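Long-range contacts in regulating synaptic membrane exocytosis protein 2 (Rattus norvegicus, PDB 2BWQ), which probably acts as a Rab3-interacting presynaptic protein that takes part in neurotransmitter release, and is represented here by its C2A domain: residues G36-P41 with V62-E67; Y42-F47 with K56-T61; R87-T92 with I112-A117. All blocks are in the same frame, centred on the assembly; numbering follows the deposited sequence.

Contact 1 (G36-P41 with V62-E67); sequences GRPRNP and VKKTLE
Asn40 reaches across to the turn at Lys63 and Lys64. Its CB passes 3.6 Å from Val62 O, and CG, beside its own backbone N and anti to the carbonyl carbon (chi1 -58°), carries the amide on toward Lys64. At the tip OD1 accepts the Lys64 N-H at 2.9 Å, in the carbonyl plane of the amide, while also lying 3.6 Å from Lys63 CA. The other branch, ND2, donates to Gln96 O, so the amide ties its own loop to two others. Arg39 and Thr65 form a single antiparallel bridge, with Thr65 N giving a bond of 2.9 Å to Arg39 O. Because Lys64 as well as Thr65 faces Arg39, and Lys64 has a positive phi of 56°, the irregularity is a G1 beta bulge, set between two loops at one end of the C2 sandwich. Nearby, the Pro38 ring lies over the Lys64-Thr65 backbone, its CB 3.6 Å from Thr65 N. Leu66 CD2 packs 3.8 Å from Pro38 CA. Across the bulge Thr65 CG2 meets Pro41 CD at 3.8 Å, the two side chains crossing at about a right angle. The Arg39 guanidinium leads away to Asp95 and Glu105, and its NE bonds to Pro31 O.

Contact 2 (Y42-F47 with K56-T61); sequences YVKIYF and KRRTKT
Tyr42 and Arg58 are brought face to face by two torsions: Tyr42 CG sits between its backbone N and carbonyl carbon (chi1 68°), and the Arg58 chain bends at chi3 (52°), which turns NE back toward the ring. The guanidinium then lies flat on the phenol, planes 6° apart, with NH2 3.4 Å above the ring plane over its centre. Arg58 CZ is 3.4 Å from Tyr42 CE1, an arrangement that is both a stack and a cation-pi contact. Trp94 stacks with the same tyrosine, and Gln96 OE1 accepts from Arg58 NH2. Farther along the strand pair, Lys56 lays its aliphatic chain over one face of the Tyr46 ring, CG offset toward the rim and CD 3.3 Å from Tyr46 OH. Backbone bonds pair Ile45 with Arg57 in both directions. At Thr59 a side chain makes one of the two bonds to Val43: Thr59 N donates to Val43 O, but the Val43 N-H goes to Thr59 OG1 at 2.9 Å, almost straight, and OG1 itself donates to Lys60 O. Lys44 CD touches Lys56 CE at 3.6 Å, yet Lys44 NZ and Lys56 NZ remain 6.3 Å apart. With Arg58 beside them, these amines put several positive groups on one face of the hairpin, consistent with the basic surface that the corresponding strands of many C2 domains offer to acidic partners.

Contact 3 (R87-T92 with I112-A117); sequences RMLEIT and IELETA
Leu89 and Ile112 pair directly, exchanging backbone bonds in both directions, Leu89 N to Ile112 O and Ile112 N to Leu89 O, each 2.9 Å long. Their side chains fall on the same face of the sheet, Leu89 CB 4.4 Å from Ile112 CB. One step along that face, Ile91 and Ile112 cross and touch through their terminal methyls, CD1 to CD1, at 3.9 Å. On the other face Met88 and Glu113 lie side by side, pointing the same way. There Met88 CG occupies the position between its backbone N and carbonyl carbon (chi1 65°), while the Glu113 chain bends at chi2 (-78°), and Met88 SD comes within 3.8 Å of Glu113 OE2. Met88 CA also makes a CA-H...O contact with Ile112 O at 3.2 Å.

The last bond of the pairing comes where the second strand has already given way to a 3-10 turn: Leu114 N donates to Arg87 O at 3.0 Å, nearly straight at 170°. This turn is closed by Ala117 N to Leu114 O, and within it Glu115 forms a salt bridge with Arg85. In the next shell, Leu7, Ile9 and Leu11 of strand 6-14 meet the apolar face made by Leu89, Ile91 and Ile112, and Phe47 covers Leu89 from strand 41-48. Strand 88-95 is held on its second edge by backbone bonds from Met88 to Leu48 and from Glu90 to Tyr46. Such an antiparallel pair, apolar toward a second sheet and with Met88, Glu90 and Glu113 on its other face, belongs to the eight-stranded beta sandwich of C2 domains.

From the N terminus, the chain runs through strands 6-14 and 19-28 before reaching 36-41, where contact 1 opens. Strand 41-48 follows at once, and after a turn the chain comes back along it at 56-61, so contact 2 closes a hairpin nested inside the longer loop that contact 1 completes at 62-67. The two touch where Asn40 O and Pro41 O meet Thr61 CG2. Contact 3 comes later in series, closing the hairpin of strands 88-95 and 105-113. Strands 41-48 and 88-95 are neighbours, so contacts 2 and 3 together span one four-stranded sheet. Contacts 1 and 3 lie on opposite sides of the chain's centre, their own centres about 26 Å apart.

Contact 1 (G36-P41 with V62-E67)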
loop_
_atom_site.group_PDB
_atom_site.type_symbol
_atom_site.label_atom_id
_atom_site.label_comp_id
_atom_site.label_asym_id
_atom_site.label_seq_id
_atom_site.Cartn_x
_atom_site.Cartn_y
_atom_site.Cartn_z
ATOM N N GLY A 36 -10.921 21.013 -8.479
ATOM C CA GLY A 36 -9.907 21.743 -7.718
ATOM C C GLY A 36 -9.780 21.404 -6.252
ATOM O O GLY A 36 -8.865 21.918 -5.588
ATOM N N ARG A 37 -10.679 20.582 -5.707
ATOM C CA ARG A 37 -10.653 20.292 -4.285
ATOM C C ARG A 37 -9.734 19.110 -4.034
ATOM O O ARG A 37 -9.422 18.338 -4.941
ATOM C CB ARG A 37 -12.083 19.941 -3.829
ATOM C CG ARG A 37 -13.035 21.105 -3.931
ATOM C CD ARG A 37 -14.403 20.740 -3.367
ATOM N NE ARG A 37 -15.369 21.837 -3.428
ATOM C CZ ARG A 37 -15.511 22.777 -2.498
ATOM N NH1 ARG A 37 -14.704 22.809 -1.442
ATOM N NH2 ARG A 37 -16.467 23.697 -2.628
ATOM N N PRO A 38 -9.283 18.956 -2.810
ATOM C CA PRO A 38 -8.408 17.860 -2.455
ATOM C C PRO A 38 -9.184 16.538 -2.262
ATOM O O PRO A 38 -10.399 16.477 -2.442
ATOM C CB PRO A 38 -7.791 18.339 -1.138
ATOM C CG PRO A 38 -8.882 19.199 -0.527
ATOM C CD PRO A 38 -9.562 19.875 -1.689
ATOM N N ARG A 39 -8.430 15.492 -1.949
ATOM C CA ARG A 39 -8.930 14.132 -1.846
ATOM C C ARG A 39 -9.243 13.770 -0.380
ATOM O O ARG A 39 -8.774 14.426 0.533
ATOM C CB ARG A 39 -7.787 13.217 -2.360
ATOM C CG ARG A 39 -7.381 13.436 -3.838
ATOM C CD ARG A 39 -8.529 13.160 -4.761
ATOM N NE ARG A 39 -8.159 13.383 -6.164
ATOM C CZ ARG A 39 -8.855 12.942 -7.214
ATOM N NH1 ARG A 39 -10.012 12.284 -7.051
ATOM N NH2 ARG A 39 -8.378 13.216 -8.425
ATOM N N ASN A 40 -9.943 12.661 -0.203
ATOM C CA ASN A 40 -10.086 11.980 1.077
ATOM C C ASN A 40 -9.494 10.606 0.916
ATOM O O ASN A 40 -10.213 9.637 0.639
ATOM C CB ASN A 40 -11.555 11.821 1.498
ATOM C CG ASN A 40 -12.277 13.144 1.587
ATOM O OD1 ASN A 40 -11.763 14.160 2.135
ATOM N ND2 ASN A 40 -13.511 13.152 1.054
ATOM N N PRO A 41 -8.169 10.522 0.974
ATOM C CA PRO A 41 -7.519 9.263 0.536
ATOM C C PRO A 41 -7.408 8.153 1.592
ATOM O O PRO A 41 -7.188 8.427 2.793
ATOM C CB PRO A 41 -6.142 9.741 0.036
ATOM C CG PRO A 41 -5.862 10.967 0.897
ATOM C CD PRO A 41 -7.190 11.581 1.261
ATOM N N VAL A 62 -7.889 9.944 5.365
ATOM C CA VAL A 62 -7.550 11.321 5.769
ATOM C C VAL A 62 -8.486 12.289 5.064
ATOM O O VAL A 62 -8.817 12.068 3.887
ATOM C CB VAL A 62 -6.070 11.656 5.437
ATOM C CG1 VAL A 62 -5.750 13.077 5.838
ATOM C CG2 VAL A 62 -5.164 10.650 6.115
ATOM N N LYS A 63 -8.946 13.311 5.772
ATOM C CA LYS A 63 -9.852 14.285 5.168
ATOM C C LYS A 63 -9.089 15.406 4.452
ATOM O O LYS A 63 -8.151 15.987 5.022
ATOM C CB LYS A 63 -10.758 14.990 6.201
ATOM C CG LYS A 63 -11.351 14.248 7.319
ATOM C CD LYS A 63 -12.357 15.186 8.060
ATOM C CE LYS A 63 -12.658 14.684 9.511
ATOM N NZ LYS A 63 -14.126 14.620 9.913
ATOM N N LYS A 64 -9.477 15.676 3.217
ATOM C CA LYS A 64 -9.108 16.924 2.509
ATOM C C LYS A 64 -7.602 17.165 2.432
ATOM O O LYS A 64 -7.038 18.103 3.046
ATOM C CB LYS A 64 -9.830 18.166 3.115
ATOM C CG LYS A 64 -11.348 18.087 2.954
ATOM C CD LYS A 64 -12.045 19.330 3.641
ATOM C CE LYS A 64 -13.551 19.278 3.444
ATOM N NZ LYS A 64 -14.226 20.399 4.222
ATOM N N THR A 65 -6.913 16.297 1.709
ATOM C CA THR A 65 -5.477 16.504 1.531
ATOM C C THR A 65 -5.009 15.891 0.209
ATOM O O THR A 65 -5.673 15.019 -0.344
ATOM C CB THR A 65 -4.746 15.826 2.717
ATOM O OG1 THR A 65 -3.339 16.002 2.604
ATOM C CG2 THR A 65 -4.934 14.272 2.708
ATOM N N LEU A 66 -3.818 16.321 -0.208
ATOM C CA LEU A 66 -3.048 15.731 -1.319
ATOM C C LEU A 66 -1.743 15.095 -0.855
ATOM O O LEU A 66 -0.985 14.558 -1.669
ATOM C CB LEU A 66 -2.697 16.819 -2.342
ATOM C CG LEU A 66 -3.917 17.570 -2.840
ATOM C CD1 LEU A 66 -3.425 18.659 -3.804
ATOM C CD2 LEU A 66 -4.954 16.683 -3.517
ATOM N N GLU A 67 -1.508 15.142 0.445
ATOM C CA GLU A 67 -0.283 14.616 1.034
ATOM C C GLU A 67 -0.617 13.872 2.349
ATOM O O GLU A 67 -0.137 14.256 3.413
ATOM C CB GLU A 67 0.687 15.786 1.307
ATOM C CG GLU A 67 2.104 15.364 1.594
ATOM C CD GLU A 67 3.076 16.449 1.203
ATOM O OE1 GLU A 67 2.654 17.639 1.274
ATOM O OE2 GLU A 67 4.233 16.121 0.825
#

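Contact 2 (Y42-F47 with K56-T61)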
loop_
_atom_site.group_PDB
_atom_site.type_symbol
_atom_site.label_atom_id
_atom_site.label_comp_id
_atom_site.label_asym_id
_atom_site.label_seq_id
_atom_site.Cartn_x
_atom_site.Cartn_y
_atom_site.Cartn_z
ATOM N N TYR A 42 -7.514 6.909 1.101
ATOM C CA TYR A 42 -7.164 5.723 1.902
ATOM C C TYR A 42 -6.484 4.739 1.004
ATOM O O TYR A 42 -6.646 4.760 -0.191
ATOM C CB TYR A 42 -8.360 5.117 2.647
ATOM C CG TYR A 42 -9.386 4.483 1.726
ATOM C CD1 TYR A 42 -9.298 3.096 1.401
ATOM C CD2 TYR A 42 -10.505 5.219 1.294
ATOM C CE1 TYR A 42 -10.264 2.487 0.606
ATOM C CE2 TYR A 42 -11.460 4.605 0.456
ATOM C CZ TYR A 42 -11.324 3.233 0.177
ATOM O OH TYR A 42 -12.310 2.615 -0.589
ATOM N N VAL A 43 -5.753 3.833 1.659
ATOM C CA VAL A 43 -5.081 2.732 0.977
ATOM C C VAL A 43 -5.671 1.411 1.401
ATOM O O VAL A 43 -5.963 1.219 2.560
ATOM C CB VAL A 43 -3.580 2.734 1.321
ATOM C CG1 VAL A 43 -2.872 1.544 0.683
ATOM C CG2 VAL A 43 -2.908 3.978 0.734
ATOM N N LYS A 44 -5.903 0.534 0.432
ATOM C CA LYS A 44 -6.324 -0.864 0.645
ATOM C C LYS A 44 -5.206 -1.775 0.199
ATOM O O LYS A 44 -4.546 -1.511 -0.825
ATOM C CB LYS A 44 -7.574 -1.142 -0.195
ATOM C CG LYS A 44 -8.133 -2.515 0.020
ATOM C CD LYS A 44 -9.586 -2.599 -0.533
ATOM C CE LYS A 44 -9.618 -2.423 -2.051
ATOM N NZ LYS A 44 -11.014 -2.505 -2.596
ATOM N N ILE A 45 -4.973 -2.807 1.005
ATOM C CA ILE A 45 -3.965 -3.792 0.630
ATOM C C ILE A 45 -4.547 -5.173 0.683
ATOM O O ILE A 45 -5.185 -5.538 1.697
ATOM C CB ILE A 45 -2.734 -3.711 1.485
ATOM C CG1 ILE A 45 -2.162 -2.288 1.426
ATOM C CG2 ILE A 45 -1.686 -4.736 0.986
ATOM C CD1 ILE A 45 -0.682 -1.965 1.974
ATOM N N TYR A 46 -4.374 -5.946 -0.369
ATOM C CA TYR A 46 -4.617 -7.396 -0.374
ATOM C C TYR A 46 -3.305 -8.098 -0.554
ATOM O O TYR A 46 -2.460 -7.796 -1.421
ATOM C CB TYR A 46 -5.532 -7.828 -1.501
ATOM C CG TYR A 46 -6.999 -7.687 -1.260
ATOM C CD1 TYR A 46 -7.652 -8.579 -0.438
ATOM C CD2 TYR A 46 -7.753 -6.673 -1.857
ATOM C CE1 TYR A 46 -9.004 -8.483 -0.222
ATOM C CE2 TYR A 46 -9.136 -6.581 -1.629
ATOM C CZ TYR A 46 -9.716 -7.481 -0.813
ATOM O OH TYR A 46 -11.102 -7.384 -0.610
ATOM N N PHE A 47 -3.073 -9.089 0.307
ATOM C CA PHE A 47 -1.963 -10.020 0.178
ATOM C C PHE A 47 -2.519 -11.212 -0.550
ATOM O O PHE A 47 -3.300 -11.981 0.028
ATOM C CB PHE A 47 -1.474 -10.423 1.593
ATOM C CG PHE A 47 -0.284 -11.253 1.597
ATOM C CD1 PHE A 47 0.839 -10.902 0.835
ATOM C CD2 PHE A 47 -0.246 -12.392 2.423
ATOM C CE1 PHE A 47 1.971 -11.626 0.883
ATOM C CE2 PHE A 47 0.912 -13.169 2.487
ATOM C CZ PHE A 47 2.028 -12.762 1.702
ATOM N N LYS A 56 -6.922 -8.858 3.739
ATOM C CA LYS A 56 -7.297 -7.489 3.425
ATOM C C LYS A 56 -6.943 -6.563 4.589
ATOM O O LYS A 56 -7.248 -6.875 5.748
ATOM C CB LYS A 56 -8.800 -7.386 3.086
ATOM C CG LYS A 56 -9.205 -5.986 2.710
ATOM C CD LYS A 56 -10.632 -5.841 2.316
ATOM C CE LYS A 56 -11.004 -4.388 2.256
ATOM N NZ LYS A 56 -11.893 -4.087 3.415
ATOM N N ARG A 57 -6.406 -5.411 4.269
ATOM C CA ARG A 57 -6.178 -4.339 5.262
ATOM C C ARG A 57 -6.475 -2.999 4.639
ATOM O O ARG A 57 -6.338 -2.839 3.398
ATOM C CB ARG A 57 -4.695 -4.318 5.651
ATOM C CG ARG A 57 -4.180 -5.572 6.353
ATOM C CD ARG A 57 -4.764 -5.891 7.729
ATOM N NE ARG A 57 -4.072 -7.066 8.274
ATOM C CZ ARG A 57 -4.335 -8.291 7.960
ATOM N NH1 ARG A 57 -5.360 -8.593 7.161
ATOM N NH2 ARG A 57 -3.560 -9.258 8.473
ATOM N N ARG A 58 -6.835 -2.009 5.472
ATOM C CA ARG A 58 -7.093 -0.684 4.944
ATOM C C ARG A 58 -6.577 0.342 5.925
ATOM O O ARG A 58 -6.733 0.156 7.134
ATOM C CB ARG A 58 -8.628 -0.497 4.876
ATOM C CG ARG A 58 -9.239 -1.015 3.670
ATOM C CD ARG A 58 -10.748 -0.717 3.591
ATOM N NE ARG A 58 -11.082 0.696 3.793
ATOM C CZ ARG A 58 -12.127 1.307 3.208
ATOM N NH1 ARG A 58 -12.916 0.634 2.351
ATOM N NH2 ARG A 58 -12.371 2.581 3.451
ATOM N N THR A 59 -6.006 1.431 5.408
ATOM C CA THR A 59 -5.754 2.596 6.276
ATOM C C THR A 59 -7.053 3.311 6.616
ATOM O O THR A 59 -8.082 3.142 5.960
ATOM C CB THR A 59 -4.804 3.613 5.624
ATOM O OG1 THR A 59 -5.460 4.222 4.505
ATOM C CG2 THR A 59 -3.465 2.995 5.156
ATOM N N LYS A 60 -6.946 4.168 7.623
ATOM C CA LYS A 60 -7.972 5.196 7.825
ATOM C C LYS A 60 -7.991 6.167 6.622
ATOM O O LYS A 60 -7.075 6.190 5.773
ATOM C CB LYS A 60 -7.743 5.961 9.128
ATOM C CG LYS A 60 -7.872 5.052 10.335
ATOM C CD LYS A 60 -7.568 5.825 11.637
ATOM C CE LYS A 60 -7.626 4.887 12.870
ATOM N NZ LYS A 60 -7.114 5.580 14.102
ATOM N N THR A 61 -9.059 6.945 6.542
ATOM C CA THR A 61 -9.222 7.910 5.438
ATOM C C THR A 61 -8.869 9.298 5.949
ATOM O O THR A 61 -9.442 9.764 6.913
ATOM C CB THR A 61 -10.676 7.903 4.912
ATOM O OG1 THR A 61 -10.994 6.601 4.372
ATOM C CG2 THR A 61 -10.858 8.869 3.736
#

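Contact 3 (R87-T92 with I112-A117)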
loop_
_atom_site.group_PDB
_atom_site.type_symbol
_atom_site.label_atom_id
_atom_site.label_comp_id
_atom_site.label_asym_id
_atom_site.label_seq_id
_atom_site.Cartn_x
_atom_site.Cartn_y
_atom_site.Cartn_z
ATOM N N ARG A 87 3.234 -15.059 -4.100
ATOM C CA ARG A 87 2.511 -14.039 -3.278
ATOM C C ARG A 87 2.832 -12.667 -3.835
ATOM O O ARG A 87 3.953 -12.416 -4.341
ATOM C CB ARG A 87 2.989 -14.032 -1.795
ATOM C CG ARG A 87 2.727 -15.358 -1.112
ATOM C CD ARG A 87 1.253 -15.539 -0.960
ATOM N NE ARG A 87 0.944 -16.596 -0.018
ATOM C CZ ARG A 87 0.679 -17.815 -0.426
ATOM N NH1 ARG A 87 0.682 -18.102 -1.740
ATOM N NH2 ARG A 87 0.412 -18.770 0.465
ATOM N N MET A 88 1.848 -11.790 -3.727
ATOM C CA MET A 88 2.016 -10.395 -4.110
ATOM C C MET A 88 1.153 -9.496 -3.280
ATOM O O MET A 88 0.125 -9.929 -2.747
ATOM C CB MET A 88 1.704 -10.164 -5.592
ATOM C CG MET A 88 0.288 -10.402 -5.956
ATOM S SD MET A 88 0.174 -10.540 -7.759
ATOM C CE MET A 88 -1.638 -10.655 -7.920
ATOM N N LEU A 89 1.576 -8.258 -3.135
ATOM C CA LEU A 89 0.782 -7.256 -2.450
ATOM C C LEU A 89 0.126 -6.342 -3.439
ATOM O O LEU A 89 0.804 -5.705 -4.252
ATOM C CB LEU A 89 1.708 -6.388 -1.552
ATOM C CG LEU A 89 2.286 -7.116 -0.354
ATOM C CD1 LEU A 89 3.450 -6.264 0.213
ATOM C CD2 LEU A 89 1.256 -7.294 0.756
ATOM N N GLU A 90 -1.210 -6.318 -3.441
ATOM C CA GLU A 90 -1.976 -5.395 -4.288
ATOM C C GLU A 90 -2.371 -4.200 -3.445
ATOM O O GLU A 90 -3.165 -4.293 -2.508
ATOM C CB GLU A 90 -3.229 -6.120 -4.824
ATOM C CG GLU A 90 -4.124 -5.204 -5.663
ATOM C CD GLU A 90 -5.544 -5.702 -5.633
ATOM O OE1 GLU A 90 -5.836 -6.623 -6.369
ATOM O OE2 GLU A 90 -6.381 -5.097 -4.912
ATOM N N ILE A 91 -1.740 -3.081 -3.741
ATOM C CA ILE A 91 -1.880 -1.835 -2.966
ATOM C C ILE A 91 -2.602 -0.821 -3.815
ATOM O O ILE A 91 -2.144 -0.495 -4.893
ATOM C CB ILE A 91 -0.477 -1.332 -2.556
ATOM C CG1 ILE A 91 0.204 -2.436 -1.733
ATOM C CG2 ILE A 91 -0.601 0.004 -1.783
ATOM C CD1 ILE A 91 1.789 -2.206 -1.635
ATOM N N THR A 92 -3.767 -0.383 -3.367
ATOM C CA THR A 92 -4.590 0.557 -4.146
ATOM C C THR A 92 -4.922 1.751 -3.318
ATOM O O THR A 92 -5.159 1.654 -2.107
ATOM C CB THR A 92 -5.868 -0.125 -4.711
ATOM O OG1 THR A 92 -6.621 -0.725 -3.646
ATOM C CG2 THR A 92 -5.469 -1.185 -5.729
ATOM N N ILE A 112 3.188 -5.445 -5.846
ATOM C CA ILE A 112 4.573 -5.819 -5.496
ATOM C C ILE A 112 4.650 -7.318 -5.388
ATOM O O ILE A 112 4.063 -7.914 -4.485
ATOM C CB ILE A 112 4.986 -5.141 -4.169
ATOM C CG1 ILE A 112 4.981 -3.619 -4.313
ATOM C CG2 ILE A 112 6.406 -5.646 -3.717
ATOM C CD1 ILE A 112 5.320 -2.906 -3.015
ATOM N N GLU A 113 5.369 -7.949 -6.271
ATOM C CA GLU A 113 5.678 -9.392 -6.185
ATOM C C GLU A 113 6.623 -9.647 -5.011
ATOM O O GLU A 113 7.687 -8.987 -4.943
ATOM C CB GLU A 113 6.327 -9.901 -7.490
ATOM C CG GLU A 113 5.332 -9.871 -8.650
ATOM C CD GLU A 113 4.376 -11.014 -8.628
ATOM O OE1 GLU A 113 4.413 -11.912 -7.776
ATOM O OE2 GLU A 113 3.513 -10.994 -9.524
ATOM N N LEU A 114 6.276 -10.556 -4.105
ATOM C CA LEU A 114 7.148 -10.775 -2.944
ATOM C C LEU A 114 8.544 -11.226 -3.317
ATOM O O LEU A 114 9.494 -10.821 -2.624
ATOM C CB LEU A 114 6.543 -11.763 -1.944
ATOM C CG LEU A 114 5.725 -11.125 -0.817
ATOM C CD1 LEU A 114 6.726 -10.342 0.075
ATOM C CD2 LEU A 114 4.614 -10.228 -1.333
ATOM N N GLU A 115 8.696 -12.024 -4.383
ATOM C CA GLU A 115 9.988 -12.656 -4.648
ATOM C C GLU A 115 11.063 -11.629 -4.923
ATOM O O GLU A 115 12.224 -11.954 -4.701
ATOM C CB GLU A 115 9.844 -13.590 -5.854
ATOM C CG GLU A 115 11.112 -14.369 -6.248
ATOM C CD GLU A 115 11.497 -15.508 -5.304
ATOM O OE1 GLU A 115 10.905 -15.720 -4.202
ATOM O OE2 GLU A 115 12.440 -16.257 -5.687
ATOM N N THR A 116 10.714 -10.458 -5.410
ATOM C CA THR A 116 11.744 -9.469 -5.618
ATOM C C THR A 116 11.517 -8.200 -4.849
ATOM O O THR A 116 12.081 -7.162 -5.186
ATOM C CB THR A 116 11.897 -9.156 -7.134
ATOM O OG1 THR A 116 10.612 -8.829 -7.662
ATOM C CG2 THR A 116 12.520 -10.403 -7.904
ATOM N N ALA A 117 10.627 -8.220 -3.872
ATOM C CA ALA A 117 10.304 -7.035 -3.109
ATOM C C ALA A 117 11.514 -6.544 -2.300
ATOM O O ALA A 117 12.429 -7.307 -1.927
ATOM C CB ALA A 117 9.187 -7.382 -2.109
#